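Local structure of cytochrome P450 (5L92) at residues F50-V55 / V341-G346; E60-F65 / R347-C352; K297-L302 / L307-H312. The protein binds heme and the steroid corticosterone and probably works as a cytochrome P450 monooxygenase that hydroxylates steroids. All coordinates share one frame; numbering follows the deposited sequence.

Contact 1: F50-V55 / V341-G346; sequences FHYDGV and VHMAFG. With HEM (protoporphyrin IX containing Fe), chain C.
Tyr52 and Val55, on the first turn of helix 52-60, make a mostly buried hydrogen-bonded and Met-aromatic contact with Val341 and Met343, in the loop before helix 355-372. The Tyr52 ring swings away from its own backbone N (chi1 -176°) and stretches across to that loop. Its OH donates to the carbonyl O of Val341 at 2.7 Å. That oxygen lies at the ring edge, and the hydroxyl in turn lies in the carbonyl plane. A weak hydrogen bond from Arg347 NH2 also reaches the hydroxyl. Val341 CG1 sits beside it, 3.6 Å from OH.

Met343 covers one ring face. Its chain bends at chi3 (-77°), which brings the CE methyl over the ring centre. CE stands 3.7 Å from the Tyr52 centroid, 8° off the normal. SD is farther, at 4.9 Å from the same centroid, and oblique. The same CE meets Val55 CG1 at 3.7 Å, so one methyl touches two residues a turn apart on the helix. A phenylalanine in place of Tyr52 lacks the hydroxyl and would probably leave Val341 O without this donor.

Tyr52 also stacks with Tyr326. Beyond Met343 the chain makes a type I turn to Gly346, and Phe345 C comes within 3.4 Å of heme CMA. This turn leads into the cysteine-ligand loop of the P450 fold, which runs on to Cys352.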
loop_
_atom_site.group_PDB
_atom_site.type_symbol
_atom_site.label_atom_id
_atom_site.label_comp_id
_atom_site.label_asym_id
_atom_site.label_seq_id
_atom_site.Cartn_x
_atom_site.Cartn_y
_atom_site.Cartn_z
ATOM N N PHE A 50 1.567 1.596 19.406
ATOM C CA PHE A 50 2.905 1.383 18.871
ATOM C C PHE A 50 3.464 -0.018 19.073
ATOM O O PHE A 50 4.437 -0.369 18.407
ATOM C CB PHE A 50 3.892 2.374 19.499
ATOM C CG PHE A 50 3.649 3.817 19.127
ATOM C CD1 PHE A 50 4.088 4.327 17.924
ATOM C CD2 PHE A 50 3.022 4.679 20.007
ATOM C CE1 PHE A 50 3.865 5.678 17.580
ATOM C CE2 PHE A 50 2.817 6.015 19.679
ATOM C CZ PHE A 50 3.234 6.510 18.459
ATOM N N HIS A 51 2.941 -0.790 19.998
ATOM C CA HIS A 51 3.512 -2.097 20.256
ATOM C C HIS A 51 2.743 -3.156 19.500
ATOM O O HIS A 51 1.565 -2.991 19.164
ATOM C CB HIS A 51 3.555 -2.411 21.756
ATOM C CG HIS A 51 2.214 -2.574 22.403
ATOM N ND1 HIS A 51 1.205 -1.633 22.304
ATOM C CD2 HIS A 51 1.732 -3.561 23.196
ATOM C CE1 HIS A 51 0.161 -2.044 23.001
ATOM N NE2 HIS A 51 0.454 -3.213 23.546
ATOM N N TYR A 52 3.451 -4.249 19.228
ATOM C CA TYR A 52 2.957 -5.293 18.329
ATOM C C TYR A 52 1.635 -5.851 18.808
ATOM O O TYR A 52 0.703 -6.047 18.015
ATOM C CB TYR A 52 3.988 -6.418 18.223
ATOM C CG TYR A 52 3.668 -7.521 17.250
ATOM C CD1 TYR A 52 2.693 -8.477 17.532
ATOM C CD2 TYR A 52 4.357 -7.628 16.059
ATOM C CE1 TYR A 52 2.423 -9.491 16.628
ATOM C CE2 TYR A 52 4.092 -8.617 15.171
ATOM C CZ TYR A 52 3.137 -9.556 15.457
ATOM O OH TYR A 52 2.911 -10.541 14.534
ATOM N N ASP A 53 1.540 -6.136 20.100
ATOM C CA ASP A 53 0.347 -6.781 20.618
ATOM C C ASP A 53 -0.836 -5.840 20.519
ATOM O O ASP A 53 -1.959 -6.280 20.258
ATOM C CB ASP A 53 0.580 -7.218 22.074
ATOM C CG ASP A 53 -0.580 -8.043 22.641
ATOM O OD1 ASP A 53 -0.765 -9.202 22.190
ATOM O OD2 ASP A 53 -1.304 -7.530 23.533
ATOM N N GLY A 54 -0.582 -4.543 20.702
ATOM C CA GLY A 54 -1.632 -3.549 20.542
ATOM C C GLY A 54 -2.097 -3.418 19.104
ATOM O O GLY A 54 -3.304 -3.382 18.827
ATOM N N VAL A 55 -1.147 -3.320 18.167
ATOM C CA VAL A 55 -1.526 -3.234 16.760
ATOM C C VAL A 55 -2.328 -4.469 16.367
ATOM O O VAL A 55 -3.396 -4.369 15.740
ATOM C CB VAL A 55 -0.279 -3.051 15.871
ATOM C CG1 VAL A 55 -0.635 -3.226 14.399
ATOM C CG2 VAL A 55 0.362 -1.680 16.084
ATOM N N VAL A 341 6.809 -12.316 11.228
ATOM C CA VAL A 341 5.357 -12.331 11.229
ATOM C C VAL A 341 4.902 -10.886 11.220
ATOM O O VAL A 341 4.316 -10.395 12.178
ATOM C CB VAL A 341 4.773 -13.125 12.408
ATOM C CG1 VAL A 341 3.240 -13.233 12.225
ATOM C CG2 VAL A 341 5.379 -14.579 12.439
ATOM N N HIS A 342 5.208 -10.191 10.140
ATOM C CA HIS A 342 4.871 -8.793 10.083
ATOM C C HIS A 342 3.400 -8.634 9.692
ATOM O O HIS A 342 2.713 -9.583 9.315
ATOM C CB HIS A 342 5.778 -8.101 9.100
ATOM C CG HIS A 342 5.591 -8.617 7.722
ATOM N ND1 HIS A 342 4.496 -8.283 6.951
ATOM C CD2 HIS A 342 6.287 -9.537 7.018
ATOM C CE1 HIS A 342 4.564 -8.926 5.802
ATOM N NE2 HIS A 342 5.643 -9.691 5.815
ATOM N N MET A 343 2.918 -7.408 9.828
ATOM C CA MET A 343 1.540 -7.052 9.534
ATOM C C MET A 343 1.482 -5.995 8.437
ATOM O O MET A 343 0.615 -5.131 8.451
ATOM C CB MET A 343 0.851 -6.556 10.819
ATOM C CG MET A 343 0.629 -7.691 11.820
ATOM S SD MET A 343 -0.245 -7.309 13.354
ATOM C CE MET A 343 1.068 -6.490 14.268
ATOM N N ALA A 344 2.414 -6.037 7.492
ATOM C CA ALA A 344 2.484 -4.980 6.503
ATOM C C ALA A 344 1.264 -5.004 5.588
ATOM O O ALA A 344 0.959 -3.994 4.961
ATOM C CB ALA A 344 3.789 -5.089 5.710
ATOM N N PHE A 345 0.562 -6.131 5.517
ATOM C CA PHE A 345 -0.688 -6.249 4.796
ATOM C C PHE A 345 -1.894 -6.177 5.720
ATOM O O PHE A 345 -3.003 -6.528 5.307
ATOM C CB PHE A 345 -0.726 -7.564 4.020
ATOM C CG PHE A 345 0.263 -7.631 2.896
ATOM C CD1 PHE A 345 0.187 -6.762 1.843
ATOM C CD2 PHE A 345 1.298 -8.569 2.919
ATOM C CE1 PHE A 345 1.095 -6.825 0.816
ATOM C CE2 PHE A 345 2.203 -8.637 1.867
ATOM C CZ PHE A 345 2.110 -7.759 0.836
ATOM N N GLY A 346 -1.698 -5.753 6.961
ATOM C CA GLY A 346 -2.769 -5.784 7.918
ATOM C C GLY A 346 -2.852 -7.136 8.596
ATOM O O GLY A 346 -1.910 -7.903 8.616
HETATM C CHA HEM C . -6.142 -3.820 2.246
HETATM C CHB HEM C . -1.329 -2.950 2.284
HETATM C CHC HEM C . -1.024 -3.933 -2.411
HETATM C CHD HEM C . -5.851 -4.296 -2.509
HETATM C C1A HEM C . -4.843 -3.549 2.659
HETATM C C2A HEM C . -4.432 -3.334 4.029
HETATM C C3A HEM C . -3.115 -3.082 4.034
HETATM C C4A HEM C . -2.634 -3.156 2.674
HETATM C CMA HEM C . -2.248 -2.792 5.276
HETATM C CAA HEM C . -5.361 -3.364 5.275
HETATM C CBA HEM C . -6.343 -2.192 5.300
HETATM C CGA HEM C . -7.001 -2.030 6.645
HETATM O O1A HEM C . -6.979 -2.955 7.466
HETATM O O2A HEM C . -7.548 -0.953 6.935
HETATM C C1B HEM C . -0.789 -3.177 1.041
HETATM C C2B HEM C . 0.622 -3.208 0.679
HETATM C C3B HEM C . 0.680 -3.469 -0.638
HETATM C C4B HEM C . -0.677 -3.598 -1.132
HETATM C CMB HEM C . 1.790 -3.016 1.665
HETATM C CAB HEM C . 1.898 -3.665 -1.564
HETATM C CBB HEM C . 3.107 -4.038 -1.113
HETATM C C1C HEM C . -2.314 -4.124 -2.849
HETATM C C2C HEM C . -2.717 -4.338 -4.213
HETATM C C3C HEM C . -4.032 -4.454 -4.231
HETATM C C4C HEM C . -4.534 -4.270 -2.896
HETATM C CMC HEM C . -1.796 -4.477 -5.453
HETATM C CAC HEM C . -4.813 -4.669 -5.533
HETATM C CBC HEM C . -5.598 -5.732 -5.672
HETATM C C1D HEM C . -6.360 -4.197 -1.246
HETATM C C2D HEM C . -7.768 -4.261 -0.913
HETATM C C3D HEM C . -7.872 -4.137 0.418
HETATM C C4D HEM C . -6.519 -3.975 0.940
HETATM C CMD HEM C . -8.881 -4.432 -1.982
HETATM C CAD HEM C . -9.150 -4.141 1.294
HETATM C CBD HEM C . -9.448 -5.555 1.830
HETATM C CGD HEM C . -10.598 -5.607 2.816
HETATM O O1D HEM C . -11.184 -6.696 3.018
HETATM O O2D HEM C . -10.949 -4.579 3.450
HETATM N NA HEM C . -3.731 -3.444 1.835
HETATM N NB HEM C . -1.539 -3.399 -0.094
HETATM N NC HEM C . -3.457 -4.076 -2.070
HETATM N ND HEM C . -5.644 -3.989 -0.096
HETATM FE FE HEM C . -3.583 -3.823 -0.131
#

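Contact 2: E60-F65 / R347-C352; sequences EQKNIF and RGIHFC. With HEM (protoporphyrin IX containing Fe), chain C.
Glu60 runs extended beyond CG, while Arg347 folds at chi2 (74°) and chi3 (67°), which turns its chain to run alongside Glu60 in the same direction. Their CG atoms, Glu60 CG and Arg347 CG, are 3.9 Å apart. At the ends Arg347 NH1 donates to Glu60 OE2 at 3.1 Å, in a salt bridge. The carboxylate oxygen sits at the edge of the guanidinium, near its plane, and the N-H meets it nearly along its C-O axis. The two flat groups are turned 38° apart, and a single N-H carries the bridge. A long, weak ion pair also links Glu60 OE1 to Lys56.

Farther along both segments, Lys62 lies across Ile349, nearly perpendicular. Lys62 CD rests on Ile349 CG2 at 3.7 Å, an apolar touch by the stem of the lysine. A water accepts from Ile349 N at 2.9 Å and lies near Glu60 O.

Segment 347-352 is the part of the P450 cysteine-ligand loop that carries the axial ligand of the heme iron. A side chain on Gly348 would collide with the preceding carbonyl O, that of Arg347. Gly348 starts a type I turn, closed by Phe351 N to Gly348 O.

The turn presents His350 to the heme. His350 ND1 donates to propionate oxygen O2D at 2.7 Å, with that oxygen near the ring plane. Ile349 CG1 lies 3.5 Å over one face of the His350 ring, nearer its margin than its middle, and His92 meets the ring edge-to-face. His92, Arg96 and Arg294 also hydrogen-bond the heme. At the end of the segment Cys352 SG binds the iron at 2.4 Å.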
loop_
_atom_site.group_PDB
_atom_site.type_symbol
_atom_site.label_atom_id
_atom_site.label_comp_id
_atom_site.label_asym_id
_atom_site.label_seq_id
_atom_site.Cartn_x
_atom_site.Cartn_y
_atom_site.Cartn_z
ATOM N N GLU A 60 -7.405 -7.122 14.893
ATOM C CA GLU A 60 -8.227 -8.332 14.964
ATOM C C GLU A 60 -9.631 -8.036 15.491
ATOM O O GLU A 60 -10.597 -8.698 15.098
ATOM C CB GLU A 60 -7.582 -9.391 15.852
ATOM C CG GLU A 60 -6.572 -10.240 15.122
ATOM C CD GLU A 60 -5.758 -11.136 16.048
ATOM O OE1 GLU A 60 -6.085 -11.234 17.257
ATOM O OE2 GLU A 60 -4.781 -11.746 15.562
ATOM N N GLN A 61 -9.771 -7.064 16.386
ATOM C CA GLN A 61 -11.052 -6.850 17.055
ATOM C C GLN A 61 -11.930 -5.902 16.232
ATOM O O GLN A 61 -12.188 -4.749 16.586
ATOM C CB GLN A 61 -10.824 -6.361 18.472
ATOM C CG GLN A 61 -10.235 -7.430 19.369
ATOM C CD GLN A 61 -10.462 -7.111 20.822
ATOM O OE1 GLN A 61 -9.783 -6.262 21.393
ATOM N NE2 GLN A 61 -11.447 -7.765 21.420
ATOM N N LYS A 62 -12.392 -6.463 15.115
ATOM C CA LYS A 62 -13.189 -5.773 14.094
ATOM C C LYS A 62 -14.502 -5.229 14.633
ATOM O O LYS A 62 -15.010 -4.231 14.112
ATOM C CB LYS A 62 -13.508 -6.752 12.961
ATOM C CG LYS A 62 -14.256 -8.001 13.536
ATOM C CD LYS A 62 -14.225 -9.233 12.685
ATOM C CE LYS A 62 -14.943 -10.366 13.385
ATOM N NZ LYS A 62 -14.006 -11.346 13.945
ATOM N N ASN A 63 -15.097 -5.885 15.625
ATOM C CA ASN A 63 -16.378 -5.429 16.147
ATOM C C ASN A 63 -16.210 -4.369 17.219
ATOM O O ASN A 63 -17.193 -3.734 17.610
ATOM C CB ASN A 63 -17.183 -6.624 16.674
ATOM C CG ASN A 63 -17.564 -7.592 15.554
ATOM O OD1 ASN A 63 -17.948 -7.162 14.465
ATOM N ND2 ASN A 63 -17.392 -8.890 15.791
ATOM N N ILE A 64 -14.985 -4.125 17.671
ATOM C CA ILE A 64 -14.704 -3.031 18.586
ATOM C C ILE A 64 -14.060 -1.860 17.864
ATOM O O ILE A 64 -14.497 -0.717 18.032
ATOM C CB ILE A 64 -13.836 -3.509 19.768
ATOM C CG1 ILE A 64 -14.642 -4.511 20.600
ATOM C CG2 ILE A 64 -13.392 -2.338 20.622
ATOM C CD1 ILE A 64 -13.902 -5.045 21.819
ATOM N N PHE A 65 -13.094 -2.133 16.982
ATOM C CA PHE A 65 -12.338 -1.100 16.290
ATOM C C PHE A 65 -12.852 -1.093 14.862
ATOM O O PHE A 65 -12.473 -1.929 14.035
ATOM C CB PHE A 65 -10.828 -1.342 16.407
ATOM C CG PHE A 65 -10.330 -1.271 17.808
ATOM C CD1 PHE A 65 -10.054 -0.053 18.406
ATOM C CD2 PHE A 65 -10.148 -2.417 18.537
ATOM C CE1 PHE A 65 -9.616 0.005 19.719
ATOM C CE2 PHE A 65 -9.688 -2.366 19.827
ATOM C CZ PHE A 65 -9.423 -1.148 20.419
ATOM N N ARG A 347 -4.043 -7.433 9.102
ATOM C CA ARG A 347 -4.283 -8.568 9.976
ATOM C C ARG A 347 -5.775 -8.659 10.261
ATOM O O ARG A 347 -6.371 -7.688 10.731
ATOM C CB ARG A 347 -3.518 -8.409 11.304
ATOM C CG ARG A 347 -3.944 -9.403 12.410
ATOM C CD ARG A 347 -3.436 -10.806 12.142
ATOM N NE ARG A 347 -1.985 -10.833 12.236
ATOM C CZ ARG A 347 -1.288 -11.254 13.294
ATOM N NH1 ARG A 347 -1.893 -11.729 14.380
ATOM N NH2 ARG A 347 0.038 -11.203 13.255
ATOM N N GLY A 348 -6.363 -9.825 10.074
ATOM C CA GLY A 348 -7.777 -9.983 10.310
ATOM C C GLY A 348 -8.580 -9.930 9.030
ATOM O O GLY A 348 -8.090 -10.178 7.932
ATOM N N ILE A 349 -9.852 -9.567 9.182
ATOM C CA ILE A 349 -10.754 -9.689 8.031
ATOM C C ILE A 349 -10.415 -8.732 6.900
ATOM O O ILE A 349 -10.807 -8.993 5.763
ATOM C CB ILE A 349 -12.213 -9.488 8.460
ATOM C CG1 ILE A 349 -12.447 -8.017 8.850
ATOM C CG2 ILE A 349 -12.516 -10.397 9.620
ATOM C CD1 ILE A 349 -13.876 -7.659 8.966
ATOM N N HIS A 350 -9.689 -7.641 7.151
ATOM C CA HIS A 350 -9.356 -6.709 6.085
ATOM C C HIS A 350 -7.969 -6.943 5.512
ATOM O O HIS A 350 -7.507 -6.121 4.705
ATOM C CB HIS A 350 -9.460 -5.249 6.557
ATOM C CG HIS A 350 -10.834 -4.838 6.947
ATOM N ND1 HIS A 350 -11.817 -4.540 6.023
ATOM C CD2 HIS A 350 -11.391 -4.654 8.167
ATOM C CE1 HIS A 350 -12.919 -4.196 6.663
ATOM N NE2 HIS A 350 -12.690 -4.261 7.963
ATOM N N PHE A 351 -7.319 -8.049 5.885
ATOM C CA PHE A 351 -6.008 -8.394 5.347
ATOM C C PHE A 351 -5.966 -8.204 3.837
ATOM O O PHE A 351 -6.837 -8.688 3.117
ATOM C CB PHE A 351 -5.670 -9.849 5.697
ATOM C CG PHE A 351 -4.288 -10.282 5.264
ATOM C CD1 PHE A 351 -3.204 -10.165 6.129
ATOM C CD2 PHE A 351 -4.080 -10.828 4.005
ATOM C CE1 PHE A 351 -1.919 -10.555 5.725
ATOM C CE2 PHE A 351 -2.820 -11.251 3.605
ATOM C CZ PHE A 351 -1.730 -11.106 4.463
ATOM N N CYS A 352 -4.904 -7.562 3.358
ATOM C CA CYS A 352 -4.857 -7.071 1.988
ATOM C C CYS A 352 -5.261 -8.142 0.967
ATOM O O CYS A 352 -4.626 -9.196 0.858
ATOM C CB CYS A 352 -3.454 -6.575 1.683
ATOM S SG CYS A 352 -3.183 -6.143 0.019
HETATM C CHA HEM C . -6.142 -3.820 2.246
HETATM C CHB HEM C . -1.329 -2.950 2.284
HETATM C CHC HEM C . -1.024 -3.933 -2.411
HETATM C CHD HEM C . -5.851 -4.296 -2.509
HETATM C C1A HEM C . -4.843 -3.549 2.659
HETATM C C2A HEM C . -4.432 -3.334 4.029
HETATM C C3A HEM C . -3.115 -3.082 4.034
HETATM C C4A HEM C . -2.634 -3.156 2.674
HETATM C CMA HEM C . -2.248 -2.792 5.276
HETATM C CAA HEM C . -5.361 -3.364 5.275
HETATM C CBA HEM C . -6.343 -2.192 5.300
HETATM C CGA HEM C . -7.001 -2.030 6.645
HETATM O O1A HEM C . -6.979 -2.955 7.466
HETATM O O2A HEM C . -7.548 -0.953 6.935
HETATM C C1B HEM C . -0.789 -3.177 1.041
HETATM C C2B HEM C . 0.622 -3.208 0.679
HETATM C C3B HEM C . 0.680 -3.469 -0.638
HETATM C C4B HEM C . -0.677 -3.598 -1.132
HETATM C CMB HEM C . 1.790 -3.016 1.665
HETATM C CAB HEM C . 1.898 -3.665 -1.564
HETATM C CBB HEM C . 3.107 -4.038 -1.113
HETATM C C1C HEM C . -2.314 -4.124 -2.849
HETATM C C2C HEM C . -2.717 -4.338 -4.213
HETATM C C3C HEM C . -4.032 -4.454 -4.231
HETATM C C4C HEM C . -4.534 -4.270 -2.896
HETATM C CMC HEM C . -1.796 -4.477 -5.453
HETATM C CAC HEM C . -4.813 -4.669 -5.533
HETATM C CBC HEM C . -5.598 -5.732 -5.672
HETATM C C1D HEM C . -6.360 -4.197 -1.246
HETATM C C2D HEM C . -7.768 -4.261 -0.913
HETATM C C3D HEM C . -7.872 -4.137 0.418
HETATM C C4D HEM C . -6.519 -3.975 0.940
HETATM C CMD HEM C . -8.881 -4.432 -1.982
HETATM C CAD HEM C . -9.150 -4.141 1.294
HETATM C CBD HEM C . -9.448 -5.555 1.830
HETATM C CGD HEM C . -10.598 -5.607 2.816
HETATM O O1D HEM C . -11.184 -6.696 3.018
HETATM O O2D HEM C . -10.949 -4.579 3.450
HETATM N NA HEM C . -3.731 -3.444 1.835
HETATM N NB HEM C . -1.539 -3.399 -0.094
HETATM N NC HEM C . -3.457 -4.076 -2.070
HETATM N ND HEM C . -5.644 -3.989 -0.096
HETATM FE FE HEM C . -3.583 -3.823 -0.131
HETATM O O HOH W 1 -10.218 -8.377 11.843
#

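Contact 3: K297-L302 / L307-H312; sequences KEDVTL and LKAGEH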
loop_
_atom_site.group_PDB
_atom_site.type_symbol
_atom_site.label_atom_id
_atom_site.label_comp_id
_atom_site.label_asym_id
_atom_site.label_seq_id
_atom_site.Cartn_x
_atom_site.Cartn_y
_atom_site.Cartn_z
ATOM N N LYS A 297 -15.934 1.671 18.425
ATOM C CA LYS A 297 -17.383 1.510 18.350
ATOM C C LYS A 297 -18.013 1.575 19.737
ATOM O O LYS A 297 -19.117 2.112 19.894
ATOM C CB LYS A 297 -17.706 0.179 17.622
ATOM C CG LYS A 297 -19.162 -0.041 17.195
ATOM C CD LYS A 297 -19.331 -0.354 15.688
ATOM C CE LYS A 297 -18.728 -1.716 15.243
ATOM N NZ LYS A 297 -19.558 -2.919 15.565
ATOM N N GLU A 298 -17.302 1.095 20.755
ATOM C CA GLU A 298 -17.778 1.059 22.133
ATOM C C GLU A 298 -16.573 1.130 23.065
ATOM O O GLU A 298 -15.480 0.705 22.695
ATOM C CB GLU A 298 -18.570 -0.224 22.402
ATOM C CG GLU A 298 -17.772 -1.465 22.037
ATOM C CD GLU A 298 -18.581 -2.741 22.149
ATOM O OE1 GLU A 298 -19.735 -2.757 21.664
ATOM O OE2 GLU A 298 -18.065 -3.729 22.722
ATOM N N ASP A 299 -16.776 1.694 24.269
ATOM C CA ASP A 299 -15.703 1.837 25.262
ATOM C C ASP A 299 -14.882 0.560 25.388
ATOM O O ASP A 299 -15.424 -0.543 25.462
ATOM C CB ASP A 299 -16.282 2.194 26.640
ATOM C CG ASP A 299 -16.802 3.659 26.743
ATOM O OD1 ASP A 299 -16.900 4.380 25.724
ATOM O OD2 ASP A 299 -17.134 4.088 27.875
ATOM N N VAL A 300 -13.561 0.714 25.458
ATOM C CA VAL A 300 -12.680 -0.436 25.558
ATOM C C VAL A 300 -11.408 -0.016 26.254
ATOM O O VAL A 300 -10.936 1.111 26.093
ATOM C CB VAL A 300 -12.374 -1.044 24.166
ATOM C CG1 VAL A 300 -11.685 -0.011 23.245
ATOM C CG2 VAL A 300 -11.527 -2.299 24.340
ATOM N N THR A 301 -10.836 -0.944 27.007
ATOM C CA THR A 301 -9.532 -0.779 27.608
ATOM C C THR A 301 -8.515 -1.484 26.719
ATOM O O THR A 301 -8.757 -2.604 26.268
ATOM C CB THR A 301 -9.535 -1.325 29.035
ATOM O OG1 THR A 301 -10.522 -0.608 29.790
ATOM C CG2 THR A 301 -8.139 -1.164 29.716
ATOM N N LEU A 302 -7.423 -0.789 26.401
ATOM C CA LEU A 302 -6.381 -1.313 25.517
ATOM C C LEU A 302 -5.064 -1.007 26.203
ATOM O O LEU A 302 -4.758 0.165 26.417
ATOM C CB LEU A 302 -6.420 -0.667 24.123
ATOM C CG LEU A 302 -5.355 -1.175 23.125
ATOM C CD1 LEU A 302 -5.677 -2.606 22.697
ATOM C CD2 LEU A 302 -5.185 -0.286 21.887
ATOM N N LEU A 307 -10.239 3.757 26.121
ATOM C CA LEU A 307 -10.637 4.406 24.889
ATOM C C LEU A 307 -12.155 4.558 24.905
ATOM O O LEU A 307 -12.862 3.686 25.399
ATOM C CB LEU A 307 -10.148 3.586 23.695
ATOM C CG LEU A 307 -8.633 3.633 23.394
ATOM C CD1 LEU A 307 -7.739 3.222 24.538
ATOM C CD2 LEU A 307 -8.299 2.744 22.255
ATOM N N LYS A 308 -12.649 5.695 24.427
ATOM C CA LYS A 308 -14.075 5.996 24.465
ATOM C C LYS A 308 -14.698 5.845 23.085
ATOM O O LYS A 308 -14.063 6.140 22.061
ATOM C CB LYS A 308 -14.356 7.422 24.958
ATOM C CG LYS A 308 -13.679 7.773 26.240
ATOM C CD LYS A 308 -14.097 6.833 27.360
ATOM C CE LYS A 308 -13.604 7.349 28.689
ATOM N NZ LYS A 308 -14.256 8.674 28.942
ATOM N N ALA A 309 -15.958 5.415 23.085
ATOM C CA ALA A 309 -16.779 5.373 21.884
ATOM C C ALA A 309 -16.544 6.601 21.024
ATOM O O ALA A 309 -16.577 7.731 21.518
ATOM C CB ALA A 309 -18.266 5.275 22.281
ATOM N N GLY A 310 -16.315 6.375 19.720
ATOM C CA GLY A 310 -16.157 7.469 18.785
ATOM C C GLY A 310 -14.776 8.092 18.688
ATOM O O GLY A 310 -14.555 8.927 17.805
ATOM N N GLU A 311 -13.827 7.717 19.538
ATOM C CA GLU A 311 -12.458 8.192 19.376
ATOM C C GLU A 311 -11.699 7.413 18.277
ATOM O O GLU A 311 -11.924 6.219 18.047
ATOM C CB GLU A 311 -11.753 8.103 20.720
ATOM C CG GLU A 311 -12.129 9.288 21.635
ATOM C CD GLU A 311 -11.900 9.054 23.091
ATOM O OE1 GLU A 311 -11.237 8.077 23.458
ATOM O OE2 GLU A 311 -12.413 9.856 23.900
ATOM N N HIS A 312 -10.810 8.112 17.575
ATOM C CA HIS A 312 -10.000 7.498 16.527
ATOM C C HIS A 312 -8.741 6.842 17.108
ATOM O O HIS A 312 -8.181 7.311 18.097
ATOM C CB HIS A 312 -9.583 8.541 15.482
ATOM C CG HIS A 312 -10.726 9.166 14.746
ATOM N ND1 HIS A 312 -12.043 8.941 15.075
ATOM C CD2 HIS A 312 -10.744 10.042 13.712
ATOM C CE1 HIS A 312 -12.825 9.648 14.277
ATOM N NE2 HIS A 312 -12.060 10.318 13.435
#
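Val300 and Leu307 pair across a small antiparallel beta hairpin, strands 300-302 and 305-307, on the outer part of the P450 beta region. The backbone bonds come first. The two residues form a hydrogen-bonded pair: Leu307 N donates to Val300 O at 2.7 Å. Val300 N returns a bond to Leu307 O at 3.1 Å. Just before the strand, Asp299 CA makes a CA-H...O contact with the same Leu307 O.

The apolar contacts lie on the face shared by Val300 and Leu307. Their side chains run side by side, with Val300 CG1 3.9 Å from Leu307 CB. Leu307 CD1 reaches Leu302 CB at 4.1 Å. Leu307 also packs on Trp47 and Val296, and Leu302 on Val49 and Val58, which joins the hairpin to the neighbouring sheet and to helix 52-60.

Side-chain hydrogen bonds hold the chain past the hairpin. It makes a type II turn from Lys308 to Glu311 through Gly310, whose backbone angles suit glycine. Glu311 OE1 takes Lys308 N from above the carboxylate plane, and also accepts from Trp47 NE1. Across the contact, Asp299 CG stands anti to its carbonyl carbon (chi1 -73°). This turns OD1 to Ala309 N, 3.0 Å away, in a nearly straight bond of 172°.

From the N terminus the chain first gives segment 50-55 and then 60-65, at the start and the end of helix 52-60. Segments 297-302 and 307-312 follow much later, and contact 3 closes a short local loop there. Next come 341-346 and 347-352, which return to the early helix and close the long loops of contacts 1 and 2. These two loops cross, and contact 3 is nested inside both. Contacts 1 and 2 share the heme and meet between Phe345 O and Cys352 N. Contacts 2 and 3 meet between Ile64 O and Lys297 N. Together they tie helix 52-60 to the cysteine-ligand loop and to the beta region.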